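PDB 3CR8: sulfate adenylyltransferase, adenylylsulfate kinase from Thiobacillus denitrificans, which phosphorylates adenosine 5'-phosphosulfate with ATP to make 3'-phosphoadenylyl sulfate, and carries an ATP-sulfurylase-like region that lacks sulfurylase activity. Local coordinates for residues G398-G406 / N441-P449; L328-M339 / W348-H359. One frame throughout, in Å; residues are numbered along the deposited sequence.

Contact 1 of 2, residues G398-G406 / N441-P449; sequences GRCVTLLDG and NRGIAICAP
Val401 and Ile444 sit side by side on two parallel strands, their branches crossing at a slant on the face they share with Leu403 and Ile446. Val401 CG2 packs 3.5 Å from Ile444 CD1. The other methyl, CG1, stands anti to the backbone N (chi1 179°) and meets Ile446 CD1 at 3.7 Å, which makes the valine a bridge between the two isoleucines. Leu403 CD2 continues the row, 4.2 Å from Ile446 CG2. The second branch of Ile444 turns to Arg399: its CG2 lies 3.9 Å from Arg399 CB and over one face of the guanidinium, whose NH1 and NH2 bond to the carbonyls of Gln368 and Tyr542. Were Ile444 cut back to an alanine, Val401 would probably be left with a gap beside it and the Arg399 guanidinium without the methyl over one face. On the reverse face are Thr402, Ala445, Leu404 and Cys447; Thr402 OG1 bonds to Glu437 and Lys440 of the second subunit. Ile444 N to Cys400 O (2.9 Å) starts a parallel ladder that weakens at Leu404 N. Just beyond, Asp405 OD2 bonds to Ser383 of the P-loop, the predicted ATP site. In this P-loop kinase sheet, strand 444-447 runs between 401-404, outermost within the chain, and 370-376; helix 380-394 covers the Val401 face and helix 421-440 the Ala445 face.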
ATOM      1  N   GLY A 398      14.689  -0.584  21.359  1.00 51.21           N
ATOM      2  CA  GLY A 398      13.331  -0.091  21.508  1.00 63.81           C
ATOM      3  C   GLY A 398      13.165   0.674  22.812  1.00 56.88           C
ATOM      4  O   GLY A 398      12.826   1.859  22.810  1.00 68.99           O
ATOM      5  N   ARG A 399      13.408   0.003  23.933  1.00 47.46           N
ATOM      6  CA  ARG A 399      13.472   0.695  25.218  1.00 50.43           C
ATOM      7  C   ARG A 399      14.890   0.708  25.775  1.00 39.21           C
ATOM      8  O   ARG A 399      15.612  -0.277  25.675  1.00 36.64           O
ATOM      9  CB  ARG A 399      12.498   0.074  26.211  1.00 49.20           C
ATOM     10  CG  ARG A 399      11.040   0.199  25.768  1.00 50.95           C
ATOM     11  CD  ARG A 399      10.146  -0.681  26.586  1.00 41.44           C
ATOM     12  NE  ARG A 399      10.452  -2.083  26.336  1.00 47.49           N
ATOM     13  CZ  ARG A 399       9.669  -3.088  26.720  1.00 53.20           C
ATOM     14  NH1 ARG A 399       8.541  -2.838  27.389  1.00 40.38           N
ATOM     15  NH2 ARG A 399      10.007  -4.341  26.430  1.00 47.37           N
ATOM     16  N   CYS A 400      15.299   1.848  26.323  1.00 45.61           N
ATOM     17  CA  CYS A 400      16.622   1.977  26.940  1.00 40.76           C
ATOM     18  C   CYS A 400      16.587   1.419  28.363  1.00 47.73           C
ATOM     19  O   CYS A 400      15.596   1.586  29.084  1.00 56.20           O
ATOM     20  CB  CYS A 400      17.104   3.440  26.950  1.00 46.16           C
ATOM     21  SG  CYS A 400      17.606   4.119  25.359  1.00 55.07           S
ATOM     22  N   VAL A 401      17.672   0.754  28.759  1.00 55.85           N
ATOM     23  CA  VAL A 401      17.803   0.195  30.105  1.00 46.49           C
ATOM     24  C   VAL A 401      18.798   0.966  30.966  1.00 44.36           C
ATOM     25  O   VAL A 401      19.895   1.280  30.526  1.00 45.05           O
ATOM     26  CB  VAL A 401      18.312  -1.217  30.041  1.00 51.72           C
ATOM     27  CG1 VAL A 401      18.447  -1.758  31.455  1.00 52.12           C
ATOM     28  CG2 VAL A 401      17.393  -2.064  29.178  1.00 30.74           C
ATOM     29  N   THR A 402      18.399   1.276  32.194  1.00 53.14           N
ATOM     30  CA  THR A 402      19.288   1.951  33.139  1.00 47.59           C
ATOM     31  C   THR A 402      19.416   1.106  34.403  1.00 52.14           C
ATOM     32  O   THR A 402      18.418   0.689  35.006  1.00 47.08           O
ATOM     33  CB  THR A 402      18.769   3.352  33.528  1.00 56.07           C
ATOM     34  OG1 THR A 402      18.840   4.231  32.393  1.00 57.82           O
ATOM     35  CG2 THR A 402      19.580   3.915  34.679  1.00 42.22           C
ATOM     36  N   LEU A 403      20.659   0.851  34.795  1.00 61.89           N
ATOM     37  CA  LEU A 403      20.943   0.142  36.032  1.00 46.69           C
ATOM     38  C   LEU A 403      21.119   1.112  37.183  1.00 52.07           C
ATOM     39  O   LEU A 403      22.175   1.702  37.313  1.00 61.83           O
ATOM     40  CB  LEU A 403      22.233  -0.643  35.884  1.00 47.95           C
ATOM     41  CG  LEU A 403      22.247  -2.050  36.519  1.00 65.01           C
ATOM     42  CD1 LEU A 403      23.647  -2.638  36.519  1.00 48.43           C
ATOM     43  CD2 LEU A 403      21.667  -2.084  37.933  1.00 63.67           C
ATOM     44  N   LEU A 404      20.086   1.286  37.996  1.00 52.20           N
ATOM     45  CA  LEU A 404      20.191   2.097  39.197  1.00 59.38           C
ATOM     46  C   LEU A 404      20.755   1.274  40.374  1.00 63.75           C
ATOM     47  O   LEU A 404      19.997   0.824  41.250  1.00 56.20           O
ATOM     48  CB  LEU A 404      18.818   2.670  39.560  1.00 52.51           C
ATOM     49  CG  LEU A 404      18.300   3.774  38.634  1.00 44.68           C
ATOM     50  CD1 LEU A 404      16.918   4.268  39.070  1.00 53.29           C
ATOM     51  CD2 LEU A 404      19.261   4.935  38.620  1.00 47.14           C
ATOM     52  N   ASP A 405      22.075   1.076  40.417  1.00 63.73           N
ATOM     53  CA  ASP A 405      22.626   0.299  41.527  1.00 77.24           C
ATOM     54  C   ASP A 405      23.848   0.842  42.284  1.00 82.73           C
ATOM     55  O   ASP A 405      23.712   1.360  43.398  1.00 83.65           O
ATOM     56  CB  ASP A 405      22.887  -1.135  41.101  1.00 71.93           C
ATOM     57  CG  ASP A 405      22.695  -2.109  42.240  1.00 86.78           C
ATOM     58  OD1 ASP A 405      22.154  -1.691  43.289  1.00 74.44           O
ATOM     59  OD2 ASP A 405      23.074  -3.286  42.077  1.00 84.65           O
ATOM     60  N   GLY A 406      25.036   0.702  41.703  1.00 72.21           N
ATOM     61  CA  GLY A 406      26.257   0.861  42.475  1.00 86.41           C
ATOM     62  C   GLY A 406      26.836   2.253  42.566  1.00 80.34           C
ATOM     63  O   GLY A 406      26.384   3.089  43.353  1.00 72.62           O
ATOM     64  N   ASN A 441       8.618   7.554  30.940  1.00 43.14           N
ATOM     65  CA  ASN A 441       9.156   7.869  29.630  1.00 37.03           C
ATOM     66  C   ASN A 441       9.474   6.663  28.743  1.00 47.01           C
ATOM     67  O   ASN A 441      10.200   6.805  27.753  1.00 55.65           O
ATOM     68  CB  ASN A 441      10.414   8.727  29.777  1.00 33.43           C
ATOM     69  CG  ASN A 441      10.166  10.153  29.444  1.00 56.13           C
ATOM     70  OD1 ASN A 441       9.746  10.467  28.320  1.00 59.45           O
ATOM     71  ND2 ASN A 441      10.413  11.049  30.412  1.00 48.63           N
ATOM     72  N   ARG A 442       8.967   5.485  29.096  1.00 41.59           N
ATOM     73  CA  ARG A 442       9.051   4.329  28.203  1.00 42.05           C
ATOM     74  C   ARG A 442      10.397   3.629  28.237  1.00 49.49           C
ATOM     75  O   ARG A 442      10.786   2.960  27.279  1.00 58.14           O
ATOM     76  CB  ARG A 442       8.743   4.733  26.750  1.00 49.28           C
ATOM     77  CG  ARG A 442       7.416   4.224  26.173  1.00 55.37           C
ATOM     78  CD  ARG A 442       6.366   4.014  27.269  1.00 75.73           C
ATOM     79  NE  ARG A 442       5.418   5.112  27.545  1.00 90.13           N
ATOM     80  CZ  ARG A 442       5.297   6.261  26.872  1.00 88.86           C
ATOM     81  NH1 ARG A 442       6.082   6.540  25.837  1.00 88.35           N
ATOM     82  NH2 ARG A 442       4.370   7.147  27.244  1.00 75.96           N
ATOM     83  N   GLY A 443      11.125   3.777  29.333  1.00 50.80           N
ATOM     84  CA  GLY A 443      12.371   3.041  29.490  1.00 41.82           C
ATOM     85  C   GLY A 443      12.187   1.936  30.514  1.00 43.85           C
ATOM     86  O   GLY A 443      11.131   1.834  31.147  1.00 41.11           O
ATOM     87  N   ILE A 444      13.204   1.093  30.682  1.00 42.49           N
ATOM     88  CA  ILE A 444      13.151   0.105  31.753  1.00 41.73           C
ATOM     89  C   ILE A 444      14.233   0.393  32.785  1.00 53.80           C
ATOM     90  O   ILE A 444      15.417   0.532  32.431  1.00 54.58           O
ATOM     91  CB  ILE A 444      13.231  -1.381  31.267  1.00 43.19           C
ATOM     92  CG1 ILE A 444      14.571  -1.995  31.580  1.00 49.32           C
ATOM     93  CG2 ILE A 444      12.927  -1.602  29.752  1.00 33.00           C
ATOM     94  CD1 ILE A 444      14.647  -3.340  30.960  1.00 65.61           C
ATOM     95  N   ALA A 445      13.819   0.495  34.054  1.00 50.28           N
ATOM     96  CA  ALA A 445      14.740   0.799  35.170  1.00 50.03           C
ATOM     97  C   ALA A 445      14.922  -0.408  36.056  1.00 51.35           C
ATOM     98  O   ALA A 445      13.948  -1.026  36.476  1.00 60.80           O
ATOM     99  CB  ALA A 445      14.231   1.964  36.013  1.00 46.38           C
ATOM    100  N   ILE A 446      16.169  -0.731  36.374  1.00 51.90           N
ATOM    101  CA  ILE A 446      16.460  -1.917  37.182  1.00 51.65           C
ATOM    102  C   ILE A 446      17.125  -1.549  38.492  1.00 55.27           C
ATOM    103  O   ILE A 446      18.251  -1.088  38.494  1.00 51.40           O
ATOM    104  CB  ILE A 446      17.410  -2.857  36.444  1.00 51.37           C
ATOM    105  CG1 ILE A 446      16.717  -3.486  35.241  1.00 46.57           C
ATOM    106  CG2 ILE A 446      17.916  -3.911  37.359  1.00 46.09           C
ATOM    107  CD1 ILE A 446      17.722  -3.998  34.261  1.00 45.93           C
ATOM    108  N   CYS A 447      16.426  -1.779  39.596  1.00 61.10           N
ATOM    109  CA  CYS A 447      16.865  -1.328  40.904  1.00 57.72           C
ATOM    110  C   CYS A 447      17.025  -2.417  41.932  1.00 70.93           C
ATOM    111  O   CYS A 447      16.178  -3.296  42.044  1.00 77.33           O
ATOM    112  CB  CYS A 447      15.756  -0.531  41.577  1.00 48.84           C
ATOM    113  SG  CYS A 447      15.157   0.750  40.589  1.00 82.80           S
ATOM    114  N   ALA A 448      18.096  -2.324  42.718  1.00 79.70           N
ATOM    115  CA  ALA A 448      18.322  -3.243  43.836  1.00 69.91           C
ATOM    116  C   ALA A 448      18.907  -2.612  45.104  1.00 64.58           C
ATOM    117  O   ALA A 448      19.965  -3.019  45.570  1.00 73.14           O
ATOM    118  CB  ALA A 448      19.260  -4.309  43.268  1.00 66.21           C
ATOM    119  N   PRO A 449      18.201  -1.624  45.672  1.00 61.70           N
ATOM    120  CA  PRO A 449      18.573  -0.977  46.925  1.00 72.80           C
ATOM    121  C   PRO A 449      18.294  -1.857  48.138  1.00 85.33           C
ATOM    122  O   PRO A 449      17.646  -2.907  48.044  1.00 88.27           O
ATOM    123  CB  PRO A 449      17.597   0.190  46.964  1.00 78.83           C
ATOM    124  CG  PRO A 449      16.336  -0.454  46.485  1.00 66.52           C
ATOM    125  CD  PRO A 449      16.876  -1.148  45.234  1.00 72.50           C
TER

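Contact 2 of 2, residues L328-M339 / W348-H359; sequences LTLSGEEFQRRM and WYSFPEVLAELH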
ATOM      1  N   LEU A 328     -23.472  -5.597  17.371  1.00 47.43           N
ATOM      2  CA  LEU A 328     -22.065  -5.732  17.797  1.00 46.58           C
ATOM      3  C   LEU A 328     -21.647  -4.611  18.743  1.00 52.87           C
ATOM      4  O   LEU A 328     -21.958  -3.438  18.528  1.00 59.21           O
ATOM      5  CB  LEU A 328     -21.114  -5.798  16.596  1.00 44.71           C
ATOM      6  CG  LEU A 328     -21.080  -7.089  15.779  1.00 38.62           C
ATOM      7  CD1 LEU A 328     -20.024  -7.057  14.705  1.00 36.51           C
ATOM      8  CD2 LEU A 328     -20.806  -8.214  16.717  1.00 41.47           C
ATOM      9  N   THR A 329     -20.950  -4.982  19.807  1.00 52.64           N
ATOM     10  CA  THR A 329     -20.556  -4.039  20.863  1.00 41.91           C
ATOM     11  C   THR A 329     -19.156  -4.408  21.337  1.00 43.92           C
ATOM     12  O   THR A 329     -18.609  -5.440  20.967  1.00 49.26           O
ATOM     13  CB  THR A 329     -21.461  -4.152  22.099  1.00 50.06           C
ATOM     14  OG1 THR A 329     -21.293  -5.452  22.689  1.00 70.60           O
ATOM     15  CG2 THR A 329     -22.935  -3.954  21.738  1.00 45.43           C
ATOM     16  N   LEU A 330     -18.577  -3.573  22.177  1.00 47.58           N
ATOM     17  CA  LEU A 330     -17.214  -3.778  22.666  1.00 39.48           C
ATOM     18  C   LEU A 330     -17.157  -2.988  23.967  1.00 40.67           C
ATOM     19  O   LEU A 330     -17.237  -1.763  23.961  1.00 51.54           O
ATOM     20  CB  LEU A 330     -16.215  -3.219  21.639  1.00 42.61           C
ATOM     21  CG  LEU A 330     -14.758  -3.611  21.452  1.00 39.02           C
ATOM     22  CD1 LEU A 330     -13.848  -2.542  21.944  1.00 32.53           C
ATOM     23  CD2 LEU A 330     -14.435  -4.977  22.063  1.00 41.22           C
ATOM     24  N   SER A 331     -17.083  -3.670  25.099  1.00 43.96           N
ATOM     25  CA  SER A 331     -17.063  -2.937  26.367  1.00 38.32           C
ATOM     26  C   SER A 331     -15.743  -2.186  26.517  1.00 41.52           C
ATOM     27  O   SER A 331     -14.805  -2.411  25.747  1.00 38.46           O
ATOM     28  CB  SER A 331     -17.328  -3.857  27.564  1.00 42.87           C
ATOM     29  OG  SER A 331     -16.264  -4.762  27.776  1.00 43.96           O
ATOM     30  N   GLY A 332     -15.693  -1.260  27.472  1.00 37.42           N
ATOM     31  CA  GLY A 332     -14.460  -0.548  27.765  1.00 31.60           C
ATOM     32  C   GLY A 332     -13.509  -1.442  28.542  1.00 41.58           C
ATOM     33  O   GLY A 332     -12.297  -1.428  28.303  1.00 32.15           O
ATOM     34  N   GLU A 333     -14.064  -2.211  29.430  1.00 54.92           N
ATOM     35  CA  GLU A 333     -13.287  -3.248  29.956  1.00 53.14           C
ATOM     36  C   GLU A 333     -12.621  -3.913  28.771  1.00 57.38           C
ATOM     37  O   GLU A 333     -11.459  -4.224  28.880  1.00 52.65           O
ATOM     38  CB  GLU A 333     -14.140  -4.217  30.757  1.00 43.78           C
ATOM     39  N   GLU A 334     -13.288  -4.156  27.636  1.00 40.99           N
ATOM     40  CA  GLU A 334     -12.609  -5.103  26.781  1.00 42.99           C
ATOM     41  C   GLU A 334     -11.669  -4.335  25.863  1.00 41.78           C
ATOM     42  O   GLU A 334     -10.602  -4.818  25.479  1.00 38.52           O
ATOM     43  CB  GLU A 334     -13.651  -5.871  25.982  1.00 36.31           C
ATOM     44  CG  GLU A 334     -13.108  -6.621  24.833  1.00 41.45           C
ATOM     45  CD  GLU A 334     -12.234  -7.741  25.278  1.00 47.61           C
ATOM     46  OE1 GLU A 334     -11.643  -8.401  24.395  1.00 46.58           O
ATOM     47  OE2 GLU A 334     -12.137  -7.942  26.514  1.00 49.93           O
ATOM     48  N   PHE A 335     -12.082  -3.122  25.524  1.00 41.45           N
ATOM     49  CA  PHE A 335     -11.270  -2.257  24.703  1.00 43.14           C
ATOM     50  C   PHE A 335      -9.958  -2.092  25.401  1.00 46.15           C
ATOM     51  O   PHE A 335      -8.888  -2.359  24.830  1.00 47.77           O
ATOM     52  CB  PHE A 335     -11.906  -0.875  24.520  1.00 41.11           C
ATOM     53  CG  PHE A 335     -11.090   0.032  23.642  1.00 50.05           C
ATOM     54  CD1 PHE A 335     -10.953  -0.238  22.283  1.00 47.79           C
ATOM     55  CD2 PHE A 335     -10.420   1.126  24.173  1.00 40.45           C
ATOM     56  CE1 PHE A 335     -10.174   0.579  21.469  1.00 46.77           C
ATOM     57  CE2 PHE A 335      -9.660   1.941  23.363  1.00 35.54           C
ATOM     58  CZ  PHE A 335      -9.545   1.668  22.009  1.00 47.71           C
ATOM     59  N   GLN A 336     -10.046  -1.680  26.649  1.00 49.97           N
ATOM     60  CA  GLN A 336      -8.870  -1.469  27.435  1.00 52.07           C
ATOM     61  C   GLN A 336      -8.018  -2.677  27.347  1.00 51.38           C
ATOM     62  O   GLN A 336      -6.821  -2.564  27.248  1.00 41.05           O
ATOM     63  CB  GLN A 336      -9.246  -1.222  28.876  1.00 55.51           C
ATOM     64  N   ARG A 337      -8.629  -3.847  27.374  1.00 46.15           N
ATOM     65  CA  ARG A 337      -7.834  -5.012  27.573  1.00 43.62           C
ATOM     66  C   ARG A 337      -7.058  -5.241  26.301  1.00 40.30           C
ATOM     67  O   ARG A 337      -5.853  -5.466  26.335  1.00 44.26           O
ATOM     68  CB  ARG A 337      -8.786  -6.162  27.837  1.00 47.43           C
ATOM     69  CG  ARG A 337      -8.135  -7.397  28.396  1.00 35.96           C
ATOM     70  CD  ARG A 337      -9.038  -8.599  28.134  1.00 40.19           C
ATOM     71  NE  ARG A 337      -8.252  -9.614  27.468  1.00 55.26           N
ATOM     72  CZ  ARG A 337      -8.499 -10.047  26.252  1.00 49.36           C
ATOM     73  NH1 ARG A 337      -9.554  -9.569  25.614  1.00 44.63           N
ATOM     74  NH2 ARG A 337      -7.708 -10.969  25.712  1.00 44.87           N
ATOM     75  N   ARG A 338      -7.769  -5.189  25.180  1.00 39.73           N
ATOM     76  CA  ARG A 338      -7.173  -5.413  23.869  1.00 48.52           C
ATOM     77  C   ARG A 338      -6.012  -4.465  23.628  1.00 48.68           C
ATOM     78  O   ARG A 338      -4.961  -4.892  23.124  1.00 36.06           O
ATOM     79  CB  ARG A 338      -8.231  -5.304  22.755  1.00 48.99           C
ATOM     80  CG  ARG A 338      -9.257  -6.416  22.820  1.00 41.60           C
ATOM     81  CD  ARG A 338     -10.190  -6.360  21.651  1.00 44.14           C
ATOM     82  NE  ARG A 338     -11.083  -7.513  21.622  1.00 44.40           N
ATOM     83  CZ  ARG A 338     -12.027  -7.694  20.708  1.00 49.03           C
ATOM     84  NH1 ARG A 338     -12.197  -6.791  19.760  1.00 50.10           N
ATOM     85  NH2 ARG A 338     -12.800  -8.773  20.743  1.00 44.40           N
ATOM     86  N   MET A 339      -6.211  -3.192  23.991  1.00 50.11           N
ATOM     87  CA  MET A 339      -5.148  -2.174  23.939  1.00 43.46           C
ATOM     88  C   MET A 339      -3.922  -2.522  24.830  1.00 49.27           C
ATOM     89  O   MET A 339      -2.775  -2.414  24.383  1.00 59.13           O
ATOM     90  CB  MET A 339      -5.696  -0.799  24.347  1.00 45.98           C
ATOM     91  CG  MET A 339      -6.792  -0.226  23.467  1.00 50.31           C
ATOM     92  SD  MET A 339      -6.260   0.296  21.816  1.00 55.65           S
ATOM     93  CE  MET A 339      -5.492   1.870  22.166  1.00 50.99           C
ATOM     94  N   TRP A 348     -15.204  -0.894  13.181  1.00 37.85           N
ATOM     95  CA  TRP A 348     -16.394  -0.122  13.314  1.00 42.61           C
ATOM     96  C   TRP A 348     -16.322   0.550  14.622  1.00 43.21           C
ATOM     97  O   TRP A 348     -17.147   1.352  14.947  1.00 39.19           O
ATOM     98  CB  TRP A 348     -17.586  -1.034  13.317  1.00 46.17           C
ATOM     99  CG  TRP A 348     -17.374  -2.330  13.997  1.00 45.39           C
ATOM    100  CD1 TRP A 348     -17.018  -3.481  13.423  1.00 43.03           C
ATOM    101  CD2 TRP A 348     -17.563  -2.622  15.381  1.00 48.59           C
ATOM    102  NE1 TRP A 348     -16.934  -4.473  14.348  1.00 47.12           N
ATOM    103  CE2 TRP A 348     -17.275  -3.964  15.564  1.00 48.23           C
ATOM    104  CE3 TRP A 348     -17.940  -1.871  16.486  1.00 42.80           C
ATOM    105  CZ2 TRP A 348     -17.348  -4.570  16.795  1.00 36.62           C
ATOM    106  CZ3 TRP A 348     -18.003  -2.481  17.697  1.00 50.15           C
ATOM    107  CH2 TRP A 348     -17.712  -3.808  17.845  1.00 39.88           C
ATOM    108  N   TYR A 349     -15.327   0.210  15.404  1.00 51.83           N
ATOM    109  CA  TYR A 349     -15.300   0.720  16.741  1.00 48.32           C
ATOM    110  C   TYR A 349     -14.783   2.139  16.806  1.00 44.90           C
ATOM    111  O   TYR A 349     -15.465   3.017  17.286  1.00 49.19           O
ATOM    112  CB  TYR A 349     -14.541  -0.216  17.670  1.00 48.46           C
ATOM    113  CG  TYR A 349     -14.606   0.203  19.108  1.00 43.62           C
ATOM    114  CD1 TYR A 349     -15.742   0.031  19.833  1.00 44.77           C
ATOM    115  CD2 TYR A 349     -13.539   0.777  19.733  1.00 42.04           C
ATOM    116  CE1 TYR A 349     -15.816   0.418  21.122  1.00 33.32           C
ATOM    117  CE2 TYR A 349     -13.620   1.162  21.027  1.00 43.35           C
ATOM    118  CZ  TYR A 349     -14.757   0.972  21.717  1.00 40.67           C
ATOM    119  OH  TYR A 349     -14.853   1.353  23.010  1.00 37.89           O
ATOM    120  N   SER A 350     -13.585   2.375  16.321  1.00 48.73           N
ATOM    121  CA  SER A 350     -12.983   3.686  16.461  1.00 42.52           C
ATOM    122  C   SER A 350     -12.549   4.205  15.107  1.00 46.01           C
ATOM    123  O   SER A 350     -13.109   3.801  14.078  1.00 61.27           O
ATOM    124  CB  SER A 350     -11.807   3.622  17.428  1.00 41.81           C
ATOM    125  OG  SER A 350     -11.433   4.911  17.862  1.00 41.17           O
ATOM    126  N   PHE A 351     -11.576   5.121  15.119  1.00 46.25           N
ATOM    127  CA  PHE A 351     -10.877   5.579  13.918  1.00 49.60           C
ATOM    128  C   PHE A 351      -9.385   5.308  14.102  1.00 45.56           C
ATOM    129  O   PHE A 351      -8.890   5.317  15.232  1.00 42.28           O
ATOM    130  CB  PHE A 351     -11.101   7.073  13.672  1.00 46.51           C
ATOM    131  CG  PHE A 351     -12.545   7.472  13.550  1.00 50.06           C
ATOM    132  CD1 PHE A 351     -13.278   7.812  14.676  1.00 43.98           C
ATOM    133  CD2 PHE A 351     -13.168   7.527  12.306  1.00 60.12           C
ATOM    134  CE1 PHE A 351     -14.617   8.201  14.571  1.00 55.19           C
ATOM    135  CE2 PHE A 351     -14.519   7.915  12.178  1.00 50.03           C
ATOM    136  CZ  PHE A 351     -15.245   8.253  13.315  1.00 50.21           C
ATOM    137  N   PRO A 352      -8.658   5.063  12.996  1.00 46.83           N
ATOM    138  CA  PRO A 352      -7.207   4.828  13.066  1.00 41.10           C
ATOM    139  C   PRO A 352      -6.454   5.905  13.836  1.00 41.62           C
ATOM    140  O   PRO A 352      -5.642   5.580  14.688  1.00 43.36           O
ATOM    141  CB  PRO A 352      -6.785   4.828  11.605  1.00 30.78           C
ATOM    142  CG  PRO A 352      -7.998   4.380  10.898  1.00 30.31           C
ATOM    143  CD  PRO A 352      -9.156   4.950  11.619  1.00 42.82           C
ATOM    144  N   GLU A 353      -6.748   7.168  13.544  1.00 49.65           N
ATOM    145  CA  GLU A 353      -6.135   8.315  14.215  1.00 47.49           C
ATOM    146  C   GLU A 353      -6.266   8.287  15.738  1.00 50.98           C
ATOM    147  O   GLU A 353      -5.300   8.518  16.448  1.00 54.73           O
ATOM    148  CB  GLU A 353      -6.758   9.609  13.713  1.00 33.20           C
ATOM    149  CG  GLU A 353      -6.950   9.645  12.249  1.00 47.79           C
ATOM    150  CD  GLU A 353      -8.375   9.310  11.847  1.00 66.75           C
ATOM    151  OE1 GLU A 353      -9.270  10.175  12.023  1.00 55.38           O
ATOM    152  OE2 GLU A 353      -8.589   8.182  11.342  1.00 72.60           O
ATOM    153  N   VAL A 354      -7.472   8.053  16.231  1.00 40.29           N
ATOM    154  CA  VAL A 354      -7.728   8.051  17.646  1.00 36.89           C
ATOM    155  C   VAL A 354      -7.000   6.878  18.250  1.00 46.30           C
ATOM    156  O   VAL A 354      -6.336   6.995  19.284  1.00 47.96           O
ATOM    157  CB  VAL A 354      -9.220   7.863  17.926  1.00 48.78           C
ATOM    158  CG1 VAL A 354      -9.547   8.183  19.376  1.00 44.03           C
ATOM    159  CG2 VAL A 354     -10.037   8.712  16.981  1.00 37.88           C
ATOM    160  N   LEU A 355      -7.128   5.723  17.609  1.00 48.73           N
ATOM    161  CA  LEU A 355      -6.432   4.541  18.103  1.00 48.80           C
ATOM    162  C   LEU A 355      -4.954   4.863  18.232  1.00 43.20           C
ATOM    163  O   LEU A 355      -4.345   4.604  19.262  1.00 44.66           O
ATOM    164  CB  LEU A 355      -6.674   3.337  17.191  1.00 34.20           C
ATOM    165  CG  LEU A 355      -8.118   2.855  17.335  1.00 40.02           C
ATOM    166  CD1 LEU A 355      -8.297   1.526  16.664  1.00 29.14           C
ATOM    167  CD2 LEU A 355      -8.545   2.771  18.802  1.00 36.36           C
ATOM    168  N   ALA A 356      -4.404   5.473  17.184  1.00 43.69           N
ATOM    169  CA  ALA A 356      -2.982   5.764  17.100  1.00 41.60           C
ATOM    170  C   ALA A 356      -2.592   6.688  18.236  1.00 40.49           C
ATOM    171  O   ALA A 356      -1.531   6.552  18.843  1.00 42.32           O
ATOM    172  CB  ALA A 356      -2.658   6.379  15.745  1.00 26.09           C
ATOM    173  N   GLU A 357      -3.491   7.610  18.535  1.00 40.52           N
ATOM    174  CA  GLU A 357      -3.262   8.603  19.564  1.00 47.78           C
ATOM    175  C   GLU A 357      -3.369   7.987  20.941  1.00 46.47           C
ATOM    176  O   GLU A 357      -2.509   8.214  21.760  1.00 51.49           O
ATOM    177  CB  GLU A 357      -4.230   9.785  19.394  1.00 54.33           C
ATOM    178  CG  GLU A 357      -4.254  10.786  20.540  1.00 47.33           C
ATOM    179  CD  GLU A 357      -2.929  11.505  20.727  1.00 62.44           C
ATOM    180  OE1 GLU A 357      -2.246  11.788  19.717  1.00 50.83           O
ATOM    181  OE2 GLU A 357      -2.575  11.795  21.891  1.00 64.99           O
ATOM    182  N   LEU A 358      -4.410   7.204  21.198  1.00 41.13           N
ATOM    183  CA  LEU A 358      -4.503   6.485  22.474  1.00 46.89           C
ATOM    184  C   LEU A 358      -3.312   5.569  22.742  1.00 52.15           C
ATOM    185  O   LEU A 358      -2.974   5.322  23.895  1.00 55.29           O
ATOM    186  CB  LEU A 358      -5.768   5.654  22.537  1.00 45.82           C
ATOM    187  CG  LEU A 358      -7.035   6.478  22.462  1.00 36.51           C
ATOM    188  CD1 LEU A 358      -8.210   5.578  22.349  1.00 28.79           C
ATOM    189  CD2 LEU A 358      -7.144   7.350  23.680  1.00 41.21           C
ATOM    190  N   HIS A 359      -2.683   5.062  21.681  1.00 52.66           N
ATOM    191  CA  HIS A 359      -1.464   4.278  21.828  1.00 48.00           C
ATOM    192  C   HIS A 359      -0.196   5.107  22.069  1.00 52.00           C
ATOM    193  O   HIS A 359       0.724   4.682  22.735  1.00 53.88           O
ATOM    194  CB  HIS A 359      -1.301   3.309  20.675  1.00 45.31           C
ATOM    195  CG  HIS A 359      -1.832   1.943  20.976  1.00 68.55           C
ATOM    196  ND1 HIS A 359      -2.556   1.200  20.066  1.00 53.43           N
ATOM    197  CD2 HIS A 359      -1.750   1.189  22.101  1.00 62.94           C
ATOM    198  CE1 HIS A 359      -2.879   0.041  20.611  1.00 64.31           C
ATOM    199  NE2 HIS A 359      -2.410   0.013  21.848  1.00 59.16           N
TER
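Leu330 CD1 stands over the centre of the Tyr349 ring, 3.6 Å from its centroid, in a CH-pi contact. Met339 CE does the same over His359 at 3.5 Å; the methionine reaches there by bending at both chi2 and chi3. Phe335 sits next to Tyr349 in an oblique aromatic pair, centroids 5.0 Å apart and planes at 35°. Among the other apolar contacts, Leu355 CD2 meets Phe335 CZ edge-on in the ring plane at 3.5 Å, with Leu358 CD1 also at that rim, while Leu328 CB lies over one face of Trp348. A polar touch is the carbonyl Thr329 O, in plane at the Trp348 edge. No hydrogen bond or salt bridge crosses; within 328-339, Glu334 OE1 bridges to Arg337 NH1 (2.7 Å) and Arg338 NE (3.0 Å), and Arg337 also pairs with Glu314 of the third subunit. The contact joins two helices and their lead-in residues in the ATP-sulfurylase family region, away from the predicted ATP site. Helical segments 332-339 and 352-359 have axes 12.3 Å apart at closest approach, inclined at 68°. His176 packs against both Phe335 and Tyr349, and Tyr308 of strand 306-309 stacks on Trp348.

How the contacts relate
Contact 1 is core and contact 2 surface, and they share no helix or strand. The first joins neighbouring strands inside the kinase sheet, so main-chain hydrogen bonds set its register and aliphatic branches fill in on its faces. The second links two helices and the residues leading into them in the ATP-sulfurylase-like region, where rings and methyl groups do the work without any cross-bond. Contact 1 ends beside the predicted ATP site; contact 2 lies away from it. Both border other subunits of the hexamer, though different ones. Contact 2 closes along the chain before contact 1 opens, and their centres are about 30 Å apart with no touch between them.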